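Local coordinates for protein lysozyme, putative (Bacillus anthracis, PDB 2WAG) that probably hydrolyses the glycan strands of bacterial peptidoglycan as a family 25 glycoside hydrolase (lysozyme), through a proposed neighbouring-group mechanism that retains the anomeric configuration, at residues A[14-20]-A[201-207]; A[76-82]-A[122-126]; A[157-163]-A[176-180]. The contacts are given in a common frame with arbitrary orientation. Residue numbers count along the deposited sequence, not the author numbering.

Contact 1: residues A[14-20]-A[201-207]; sequences YEIKGVD and IDLNVFY. With 15P (polyethylene glycol (N=34)), chain M.
Two antiparallel strands, 17-20 and 202-206, lie side by side. The axes approach to 4.5 Å, with 138° between their N-to-C directions. G18 and N204 form a hydrogen-bonded pair: G18 N to N204 O is 3.0 Å and N204 N to G18 O is 2.8 Å. K17 with V205 (CA-CA 4.4 Å) and V19 with L203 (CA-CA 4.7 Å) are non-hydrogen-bonded pairs. F206 N donates to I16 O at 2.9 Å, and D20 N to D202 O at 3.2 Å. Where the strands part, a water joins I16 N (2.9 Å) to F206 O (2.7 Å); another joins D20 O (2.7 Å) to D202 N (2.9 Å).

V19 and L203 share one sheet face, with V19 CG1 3.7 Å from L203 CD2. Y14 CB rests 3.7 Å from V205 CG2. The other face is polar. N204 (chi1 m) sends ND2 to D20 OD1 at 2.9 Å. D20 (chi1 p) turns OD2 to within 2.6 Å of D202 OD2; with oxygens this close, one of the two acid groups probably holds a proton. Q184 also binds D20 OD1, and W164 binds N204 OD1.

Strand 17-21 also runs parallel to strand 40-47, and 202-206 antiparallel to 182-186. The pair therefore joins the first and last strands of the curled sheet, closing the barrel of this GH25 domain, a TIM-barrel relative.

Contact 2: residues A[76-82]-A[122-126]; sequences FSFDSKG and VTKEL. With SO4 (sulfate ion), chain G.
F76 lays one ring face against L126, with F76 CD1 4.2 Å from L126 CD1. The ring edge meets E125, at 4.2 Å from F76 CZ to E125 CB, and F76 CE2 is 4.3 Å from V122 CG1. F76 has chi1 t and its CA-to-CB bond points toward the helix. F78 (chi1 m) brings its ring edge to V122, with CE1 3.8 Å from CG2.

Segment 76-82 is an irregular connection from strand 69-75 to helix 82-92. Segment 122-126 is a little over one turn of helix 119-137, with L126 N bonded to V122 O at 2.8 Å. K81 is the N-cap residue of helix 82-92. G82 follows it at the helix start, its CA 4.2 Å from that of E125. A CB on G82 would clash with E125 O, which already meets G82 CA at 3.3 Å.

S77 OG accepts from D79 N at 2.9 Å, an ST turn. S77 OG and S80 OG also bind sulfate O4, at 2.5 and 2.7 Å. The sulfate, probably from the crystallisation liquor, is held by S49 N as well.

E125 (chi1 m, chi2 m) curls over to the start of helix 82-92. Its OE1 accepts from G82 N at 2.8 Å, almost in line. The chemistry thus pairs apolar packing with a carboxylate that accepts from a first-turn helix amide, where no preceding turn offers a carbonyl.

Contact 3: residues A[157-163]-A[176-180]; sequences AYPQCDI and DERKW
R178 buries the most surface and reaches from segment 176-180 across to segment 157-163. Its chain runs chi1 m, chi2 t, chi3 p, which brings the guanidinium edge to backbone carbonyls. R178 NH1 donates to Y158 O at 3.0 Å, and R178 NH2 to C161 O at 3.0 Å. These carbonyls belong to the first and last residues of a type I beta turn, Y158 to C161. C161 N closes that turn on Y158 O at 3.2 Å. A water accepts from R178 NH2 at 3.3 Å and donates to D162 OD1 at 2.8 Å.

I163 buries the next largest area. Its CA-to-CB bond points toward segment 176-180, and its CG1 lies over one guanidinium face, 3.8 Å from R178 CZ. Y150 of helix 147-154 touches both residues.

W180 comes third. W180 CA is 5.1 Å from I163 CA, and W180 C is 3.8 Å from I163 O. A water bridges K179 O (2.8 Å) and I163 N (2.9 Å), just before strand 182-186 pairs with strand 162-166. The indole extends away from segment 157-163 and meets the ring of Y14 edge-to-face.

The nearest atom of the R178 side chain is about 3 Å from a magnesium ion, whose site includes I154 and A157. The contact joins the turn entering strand 162-166 to the connection entering strand 182-186, two parallel neighbours of the barrel sheet, beside that metal site.

Contact 1 is mostly buried and lies nearest the chain centre. Contacts 2 and 3 are partly buried and lie farther out. Contact 1 is strand against strand, with a backbone ladder and a close pair of acidic side chains. Contact 2 packs a connection on a helix, with aromatic rings and one carboxylate. In contact 3 an arginine donates to turn carbonyls over I163, and waters bridge the two segments. Contacts 1 and 3 reach the same sheet and meet at W180. Y158 of contact 3 packs on helix 119-137, the helix of contact 2; its OH is 3.2 Å from T123 CA. Contacts 1 and 2 do not touch; their nearest atoms are about 12 Å apart.

Contact 1: residues A[14-20]-A[201-207]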
loop_
_atom_site.group_PDB
_atom_site.type_symbol
_atom_site.label_atom_id
_atom_site.label_comp_id
_atom_site.label_asym_id
_atom_site.label_seq_id
_atom_site.Cartn_x
_atom_site.Cartn_y
_atom_site.Cartn_z
ATOM N N TYR A 14 20.389 -0.870 11.166
ATOM C CA TYR A 14 20.423 0.120 10.100
ATOM C C TYR A 14 19.983 1.451 10.655
ATOM O O TYR A 14 18.791 1.663 10.900
ATOM C CB TYR A 14 19.501 -0.309 8.939
ATOM C CG TYR A 14 19.846 -1.675 8.431
ATOM C CD1 TYR A 14 21.060 -1.908 7.816
ATOM C CD2 TYR A 14 18.966 -2.766 8.597
ATOM C CE1 TYR A 14 21.412 -3.178 7.379
ATOM C CE2 TYR A 14 19.296 -4.028 8.154
ATOM C CZ TYR A 14 20.521 -4.241 7.551
ATOM O OH TYR A 14 20.870 -5.497 7.122
ATOM N N GLU A 15 20.931 2.358 10.838
ATOM C CA GLU A 15 20.630 3.637 11.451
ATOM C C GLU A 15 20.444 4.812 10.522
ATOM O O GLU A 15 20.144 5.903 10.978
ATOM C CB GLU A 15 21.707 4.013 12.450
ATOM C CG GLU A 15 21.861 2.982 13.523
ATOM C CD GLU A 15 22.568 3.566 14.683
ATOM O OE1 GLU A 15 21.899 4.272 15.479
ATOM O OE2 GLU A 15 23.792 3.396 14.735
ATOM N N ILE A 16 20.662 4.626 9.230
ATOM C CA ILE A 16 20.530 5.700 8.269
ATOM C C ILE A 16 19.185 5.536 7.557
ATOM O O ILE A 16 19.004 4.643 6.716
ATOM C CB ILE A 16 21.686 5.665 7.236
ATOM C CG1 ILE A 16 23.054 5.688 7.954
ATOM C CG2 ILE A 16 21.551 6.802 6.199
ATOM C CD1 ILE A 16 23.284 6.889 8.823
ATOM N N LYS A 17 18.247 6.413 7.911
ATOM C CA LYS A 17 16.846 6.343 7.504
ATOM C C LYS A 17 16.505 7.480 6.545
ATOM O O LYS A 17 17.099 8.560 6.633
ATOM C CB LYS A 17 15.963 6.459 8.761
ATOM C CG LYS A 17 14.465 6.326 8.543
ATOM C CD LYS A 17 13.671 6.274 9.878
ATOM C CE LYS A 17 13.839 7.537 10.723
ATOM N NZ LYS A 17 13.060 7.439 12.010
ATOM N N GLY A 18 15.527 7.272 5.672
ATOM C CA GLY A 18 15.114 8.335 4.762
ATOM C C GLY A 18 13.777 8.059 4.133
ATOM O O GLY A 18 13.204 6.999 4.323
ATOM N N VAL A 19 13.298 9.010 3.378
ATOM C CA VAL A 19 11.977 8.904 2.790
ATOM C C VAL A 19 12.012 8.858 1.274
ATOM O O VAL A 19 12.982 9.181 0.695
ATOM C CB VAL A 19 11.097 10.151 3.184
ATOM C CG1 VAL A 19 11.051 10.342 4.706
ATOM C CG2 VAL A 19 11.601 11.452 2.483
ATOM N N ASP A 20 10.894 8.419 0.695
ATOM C CA ASP A 20 10.665 8.651 -0.731
ATOM C C ASP A 20 9.253 9.178 -0.849
ATOM O O ASP A 20 8.383 8.745 -0.096
ATOM C CB ASP A 20 10.926 7.413 -1.614
ATOM C CG ASP A 20 9.985 6.294 -1.346
ATOM O OD1 ASP A 20 10.350 5.452 -0.531
ATOM O OD2 ASP A 20 8.903 6.257 -1.949
ATOM N N ILE A 201 3.527 7.816 3.916
ATOM C CA ILE A 201 4.807 8.181 3.366
ATOM C C ILE A 201 5.740 6.995 3.557
ATOM O O ILE A 201 5.781 6.359 4.616
ATOM C CB ILE A 201 5.368 9.402 4.074
ATOM C CG1 ILE A 201 6.643 9.894 3.373
ATOM C CG2 ILE A 201 5.542 9.099 5.571
ATOM C CD1 ILE A 201 7.064 11.248 3.857
ATOM N N ASP A 202 6.460 6.665 2.498
ATOM C CA ASP A 202 7.381 5.546 2.495
ATOM C C ASP A 202 8.662 5.841 3.275
ATOM O O ASP A 202 9.287 6.889 3.065
ATOM C CB ASP A 202 7.838 5.283 1.054
ATOM C CG ASP A 202 6.726 4.764 0.143
ATOM O OD1 ASP A 202 5.726 4.185 0.629
ATOM O OD2 ASP A 202 6.884 4.919 -1.099
ATOM N N LEU A 203 9.042 4.897 4.110
ATOM C CA LEU A 203 10.311 4.989 4.840
ATOM C C LEU A 203 11.255 3.885 4.475
ATOM O O LEU A 203 10.879 2.801 4.178
ATOM C CB LEU A 203 10.126 5.041 6.372
ATOM C CG LEU A 203 9.129 6.100 6.907
ATOM C CD1 LEU A 203 9.112 5.987 8.438
ATOM C CD2 LEU A 203 9.473 7.462 6.489
ATOM N N ASN A 204 12.524 4.260 4.526
ATOM C CA ASN A 204 13.574 3.434 3.996
ATOM C C ASN A 204 14.828 3.443 4.846
ATOM O O ASN A 204 15.022 4.338 5.527
ATOM C CB ASN A 204 14.005 3.983 2.610
ATOM C CG ASN A 204 12.859 4.108 1.609
ATOM O OD1 ASN A 204 12.519 3.232 0.975
ATOM N ND2 ASN A 204 12.297 5.254 1.563
ATOM N N VAL A 205 15.657 2.416 4.761
ATOM C CA VAL A 205 17.011 2.528 5.318
ATOM C C VAL A 205 18.072 2.231 4.253
ATOM O O VAL A 205 17.838 1.474 3.309
ATOM C CB VAL A 205 17.268 1.601 6.545
ATOM C CG1 VAL A 205 16.476 2.105 7.732
ATOM C CG2 VAL A 205 16.966 0.129 6.229
ATOM N N PHE A 206 19.233 2.857 4.445
ATOM C CA PHE A 206 20.461 2.522 3.718
ATOM C C PHE A 206 21.120 1.324 4.406
ATOM O O PHE A 206 20.913 1.111 5.603
ATOM C CB PHE A 206 21.339 3.775 3.790
ATOM C CG PHE A 206 22.703 3.667 3.133
ATOM C CD1 PHE A 206 22.843 3.524 1.763
ATOM C CD2 PHE A 206 23.855 3.816 3.903
ATOM C CE1 PHE A 206 24.110 3.508 1.170
ATOM C CE2 PHE A 206 25.124 3.783 3.310
ATOM C CZ PHE A 206 25.245 3.628 1.960
ATOM N N TYR A 207 21.889 0.517 3.697
ATOM C CA TYR A 207 22.479 -0.659 4.281
ATOM C C TYR A 207 23.616 -0.392 5.269
ATOM O O TYR A 207 23.849 -1.155 6.127
ATOM C CB TYR A 207 23.073 -1.545 3.129
ATOM C CG TYR A 207 24.439 -1.093 2.664
ATOM C CD1 TYR A 207 25.571 -1.635 3.204
ATOM C CD2 TYR A 207 24.587 -0.079 1.782
ATOM C CE1 TYR A 207 26.747 -1.192 2.892
ATOM C CE2 TYR A 207 25.802 0.328 1.417
ATOM C CZ TYR A 207 26.897 -0.223 2.004
ATOM O OH TYR A 207 28.120 0.273 1.628
HETATM C C1 15P M . 29.705 2.337 0.474
HETATM C C2 15P M . 28.361 2.212 -0.244
HETATM O O1 15P M . 28.673 1.575 -1.499
HETATM C C3 15P M . 27.656 0.688 -1.964
HETATM O O HOH W 1 21.776 2.272 7.901
HETATM O O HOH W 2 5.787 8.045 0.054
#

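Contact 2: residues A[76-82]-A[122-126]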
loop_
_atom_site.group_PDB
_atom_site.type_symbol
_atom_site.label_atom_id
_atom_site.label_comp_id
_atom_site.label_asym_id
_atom_site.label_seq_id
_atom_site.Cartn_x
_atom_site.Cartn_y
_atom_site.Cartn_z
ATOM N N PHE A 76 9.226 3.780 -14.022
ATOM C CA PHE A 76 9.364 3.131 -15.322
ATOM C C PHE A 76 8.032 2.765 -15.966
ATOM O O PHE A 76 7.108 2.308 -15.280
ATOM C CB PHE A 76 10.218 1.876 -15.125
ATOM C CG PHE A 76 10.618 1.168 -16.397
ATOM C CD1 PHE A 76 11.562 1.711 -17.261
ATOM C CD2 PHE A 76 10.066 -0.073 -16.700
ATOM C CE1 PHE A 76 11.925 1.015 -18.448
ATOM C CE2 PHE A 76 10.451 -0.774 -17.838
ATOM C CZ PHE A 76 11.363 -0.228 -18.707
ATOM N N SER A 77 7.948 2.963 -17.278
ATOM C CA SER A 77 6.828 2.511 -18.081
ATOM C C SER A 77 7.239 1.312 -18.923
ATOM O O SER A 77 8.321 1.293 -19.517
ATOM C CB SER A 77 6.361 3.623 -19.009
ATOM O OG SER A 77 5.412 3.089 -19.920
ATOM N N PHE A 78 6.372 0.311 -18.997
ATOM C CA PHE A 78 6.568 -0.829 -19.888
ATOM C C PHE A 78 6.174 -0.525 -21.328
ATOM O O PHE A 78 6.315 -1.391 -22.191
ATOM C CB PHE A 78 5.780 -2.027 -19.355
ATOM C CG PHE A 78 6.255 -2.487 -18.011
ATOM C CD1 PHE A 78 7.474 -3.108 -17.875
ATOM C CD2 PHE A 78 5.482 -2.288 -16.869
ATOM C CE1 PHE A 78 7.946 -3.539 -16.629
ATOM C CE2 PHE A 78 5.951 -2.717 -15.627
ATOM C CZ PHE A 78 7.168 -3.341 -15.508
ATOM N N ASP A 79 5.698 0.694 -21.590
ATOM C CA ASP A 79 5.085 0.984 -22.884
ATOM C C ASP A 79 5.730 2.076 -23.702
ATOM O O ASP A 79 5.165 2.486 -24.715
ATOM C CB ASP A 79 3.598 1.233 -22.692
ATOM C CG ASP A 79 2.874 -0.053 -22.391
ATOM O OD1 ASP A 79 2.827 -0.939 -23.264
ATOM O OD2 ASP A 79 2.413 -0.228 -21.252
ATOM N N SER A 80 6.911 2.539 -23.295
ATOM C CA SER A 80 7.689 3.439 -24.142
ATOM C C SER A 80 9.164 3.111 -24.058
ATOM O O SER A 80 9.613 2.369 -23.174
ATOM C CB SER A 80 7.449 4.897 -23.791
ATOM O OG SER A 80 7.771 5.151 -22.444
ATOM N N LYS A 81 9.930 3.636 -25.004
ATOM C CA LYS A 81 11.337 3.250 -25.093
ATOM C C LYS A 81 12.171 3.781 -23.935
ATOM O O LYS A 81 11.911 4.859 -23.410
ATOM C CB LYS A 81 11.933 3.720 -26.419
ATOM C CG LYS A 81 11.402 2.965 -27.640
ATOM C CD LYS A 81 12.136 3.391 -28.900
ATOM C CE LYS A 81 12.190 4.910 -28.998
ATOM N NZ LYS A 81 10.905 5.543 -29.406
ATOM N N GLY A 82 13.197 3.020 -23.587
ATOM C CA GLY A 82 14.127 3.441 -22.539
ATOM C C GLY A 82 14.772 4.765 -22.886
ATOM O O GLY A 82 14.977 5.613 -22.033
ATOM N N VAL A 122 11.949 -5.843 -21.152
ATOM C CA VAL A 122 12.353 -4.973 -20.066
ATOM C C VAL A 122 13.878 -4.782 -20.088
ATOM O O VAL A 122 14.352 -3.668 -19.968
ATOM C CB VAL A 122 11.856 -5.531 -18.725
ATOM C CG1 VAL A 122 12.323 -4.668 -17.577
ATOM C CG2 VAL A 122 10.316 -5.633 -18.752
ATOM N N THR A 123 14.633 -5.857 -20.271
ATOM C CA THR A 123 16.088 -5.718 -20.327
ATOM C C THR A 123 16.521 -4.725 -21.402
ATOM O O THR A 123 17.394 -3.907 -21.181
ATOM C CB THR A 123 16.753 -7.077 -20.534
ATOM O OG1 THR A 123 16.416 -7.942 -19.445
ATOM C CG2 THR A 123 18.284 -6.936 -20.638
ATOM N N LYS A 124 15.899 -4.793 -22.583
ATOM C CA LYS A 124 16.314 -3.885 -23.654
ATOM C C LYS A 124 16.158 -2.427 -23.232
ATOM O O LYS A 124 17.066 -1.597 -23.384
ATOM C CB LYS A 124 15.473 -4.085 -24.934
ATOM C CG LYS A 124 15.723 -5.362 -25.683
ATOM C CD LYS A 124 14.849 -5.382 -26.956
ATOM C CE LYS A 124 14.844 -6.715 -27.639
ATOM N NZ LYS A 124 14.178 -6.611 -28.974
ATOM N N GLU A 125 14.971 -2.082 -22.730
ATOM C CA GLU A 125 14.664 -0.688 -22.508
ATOM C C GLU A 125 15.294 -0.171 -21.215
ATOM O O GLU A 125 15.817 0.941 -21.165
ATOM C CB GLU A 125 13.144 -0.459 -22.503
ATOM C CG GLU A 125 12.446 -0.973 -23.771
ATOM C CD GLU A 125 13.033 -0.432 -25.063
ATOM O OE1 GLU A 125 13.572 0.688 -25.069
ATOM O OE2 GLU A 125 12.898 -1.149 -26.091
ATOM N N LEU A 126 15.248 -0.998 -20.169
ATOM C CA LEU A 126 15.839 -0.576 -18.903
ATOM C C LEU A 126 17.370 -0.413 -19.054
ATOM O O LEU A 126 17.971 0.490 -18.474
ATOM C CB LEU A 126 15.491 -1.582 -17.807
ATOM C CG LEU A 126 15.839 -1.235 -16.365
ATOM C CD1 LEU A 126 15.198 0.084 -15.979
ATOM C CD2 LEU A 126 15.268 -2.352 -15.501
HETATM S S SO4 G . 4.223 5.989 -21.519
HETATM O O1 SO4 G . 3.497 5.548 -20.340
HETATM O O2 SO4 G . 5.040 7.198 -21.504
HETATM O O3 SO4 G . 3.542 5.739 -22.796
HETATM O O4 SO4 G . 5.277 4.948 -21.551
#

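Contact 3: residues A[157-163]-A[176-180]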
loop_
_atom_site.group_PDB
_atom_site.type_symbol
_atom_site.label_atom_id
_atom_site.label_comp_id
_atom_site.label_asym_id
_atom_site.label_seq_id
_atom_site.Cartn_x
_atom_site.Cartn_y
_atom_site.Cartn_z
ATOM N N ALA A 157 20.625 -10.302 -12.822
ATOM C CA ALA A 157 20.792 -9.282 -13.841
ATOM C C ALA A 157 21.251 -7.978 -13.207
ATOM O O ALA A 157 21.404 -7.876 -11.991
ATOM C CB ALA A 157 19.482 -9.104 -14.618
ATOM N N TYR A 158 21.487 -6.979 -14.048
ATOM C CA TYR A 158 21.862 -5.631 -13.614
ATOM C C TYR A 158 22.931 -5.596 -12.522
ATOM O O TYR A 158 22.789 -4.902 -11.519
ATOM C CB TYR A 158 20.628 -4.835 -13.170
ATOM C CG TYR A 158 19.564 -4.861 -14.237
ATOM C CD1 TYR A 158 19.658 -4.043 -15.361
ATOM C CD2 TYR A 158 18.500 -5.747 -14.166
ATOM C CE1 TYR A 158 18.697 -4.088 -16.367
ATOM C CE2 TYR A 158 17.522 -5.805 -15.168
ATOM C CZ TYR A 158 17.627 -4.956 -16.269
ATOM O OH TYR A 158 16.675 -4.977 -17.276
ATOM N N PRO A 159 24.064 -6.267 -12.751
ATOM C CA PRO A 159 25.144 -6.155 -11.772
ATOM C C PRO A 159 25.736 -4.743 -11.717
ATOM O O PRO A 159 26.376 -4.400 -10.725
ATOM C CB PRO A 159 26.189 -7.171 -12.266
ATOM C CG PRO A 159 25.903 -7.322 -13.727
ATOM C CD PRO A 159 24.411 -7.133 -13.889
ATOM N N GLN A 160 25.473 -3.925 -12.743
ATOM C CA GLN A 160 25.989 -2.562 -12.805
ATOM C C GLN A 160 25.174 -1.577 -11.975
ATOM O O GLN A 160 25.508 -0.398 -11.934
ATOM C CB GLN A 160 26.101 -2.047 -14.260
ATOM C CG GLN A 160 24.807 -1.764 -15.024
ATOM C CD GLN A 160 24.105 -2.993 -15.621
ATOM O OE1 GLN A 160 24.265 -4.122 -15.155
ATOM N NE2 GLN A 160 23.310 -2.766 -16.676
ATOM N N CYS A 161 24.116 -2.035 -11.319
ATOM C CA CYS A 161 23.255 -1.145 -10.511
ATOM C C CYS A 161 23.279 -1.523 -9.048
ATOM O O CYS A 161 23.625 -2.561 -8.746
ATOM C CB CYS A 161 21.784 -1.206 -10.974
ATOM S SG CYS A 161 21.585 -0.648 -12.749
ATOM N N ASP A 162 22.862 -0.623 -8.194
ATOM C CA ASP A 162 22.553 -0.996 -6.801
ATOM C C ASP A 162 21.046 -1.230 -6.669
ATOM O O ASP A 162 20.260 -0.673 -7.445
ATOM C CB ASP A 162 22.947 0.145 -5.851
ATOM C CG ASP A 162 24.448 0.181 -5.558
ATOM O OD1 ASP A 162 25.130 -0.824 -5.832
ATOM O OD2 ASP A 162 24.908 1.194 -5.011
ATOM N N ILE A 163 20.661 -2.066 -5.711
ATOM C CA ILE A 163 19.263 -2.467 -5.548
ATOM C C ILE A 163 18.623 -1.822 -4.326
ATOM O O ILE A 163 19.192 -1.810 -3.226
ATOM C CB ILE A 163 19.120 -4.009 -5.441
ATOM C CG1 ILE A 163 19.807 -4.716 -6.630
ATOM C CG2 ILE A 163 17.634 -4.404 -5.303
ATOM C CD1 ILE A 163 19.285 -4.266 -7.990
ATOM N N ASP A 176 18.056 -14.057 -5.372
ATOM C CA ASP A 176 19.348 -14.512 -5.911
ATOM C C ASP A 176 20.502 -14.291 -4.929
ATOM O O ASP A 176 21.677 -14.425 -5.298
ATOM C CB ASP A 176 19.655 -13.849 -7.261
ATOM C CG ASP A 176 19.620 -12.341 -7.213
ATOM O OD1 ASP A 176 19.269 -11.752 -6.157
ATOM O OD2 ASP A 176 19.953 -11.733 -8.257
ATOM N N GLU A 177 20.144 -13.978 -3.682
ATOM C CA GLU A 177 21.111 -13.778 -2.584
ATOM C C GLU A 177 22.014 -12.553 -2.743
ATOM O O GLU A 177 23.000 -12.394 -2.053
ATOM C CB GLU A 177 21.922 -15.061 -2.302
ATOM C CG GLU A 177 21.019 -16.221 -1.870
ATOM C CD GLU A 177 21.788 -17.452 -1.416
ATOM O OE1 GLU A 177 23.036 -17.473 -1.525
ATOM O OE2 GLU A 177 21.126 -18.405 -0.950
ATOM N N ARG A 178 21.669 -11.670 -3.678
ATOM C CA ARG A 178 22.375 -10.400 -3.796
ATOM C C ARG A 178 22.198 -9.558 -2.548
ATOM O O ARG A 178 21.194 -9.662 -1.839
ATOM C CB ARG A 178 21.861 -9.581 -4.980
ATOM C CG ARG A 178 22.526 -9.881 -6.296
ATOM C CD ARG A 178 22.070 -8.880 -7.347
ATOM N NE ARG A 178 22.753 -7.591 -7.219
ATOM C CZ ARG A 178 22.733 -6.622 -8.137
ATOM N NH1 ARG A 178 22.032 -6.775 -9.253
ATOM N NH2 ARG A 178 23.412 -5.491 -7.932
ATOM N N LYS A 179 23.163 -8.689 -2.307
ATOM C CA LYS A 179 23.054 -7.708 -1.232
ATOM C C LYS A 179 22.295 -6.469 -1.707
ATOM O O LYS A 179 22.506 -5.988 -2.821
ATOM C CB LYS A 179 24.446 -7.301 -0.725
ATOM C CG LYS A 179 25.186 -8.467 -0.082
ATOM C CD LYS A 179 26.442 -8.019 0.644
ATOM C CE LYS A 179 27.352 -9.204 0.932
ATOM N NZ LYS A 179 27.794 -9.851 -0.342
ATOM N N TRP A 180 21.393 -5.970 -0.867
ATOM C CA TRP A 180 20.654 -4.744 -1.165
ATOM C C TRP A 180 21.401 -3.521 -0.648
ATOM O O TRP A 180 22.233 -3.610 0.285
ATOM C CB TRP A 180 19.216 -4.790 -0.619
ATOM C CG TRP A 180 19.122 -5.087 0.852
ATOM C CD1 TRP A 180 18.999 -6.309 1.426
ATOM C CD2 TRP A 180 19.197 -4.139 1.934
ATOM N NE1 TRP A 180 18.967 -6.187 2.802
ATOM C CE2 TRP A 180 19.093 -4.868 3.139
ATOM C CE3 TRP A 180 19.331 -2.747 2.003
ATOM C CZ2 TRP A 180 19.120 -4.248 4.395
ATOM C CZ3 TRP A 180 19.354 -2.130 3.252
ATOM C CH2 TRP A 180 19.250 -2.882 4.431
HETATM O O HOH W 3 24.914 -3.632 -5.669
HETATM O O HOH W 4 22.605 -3.495 -4.099
#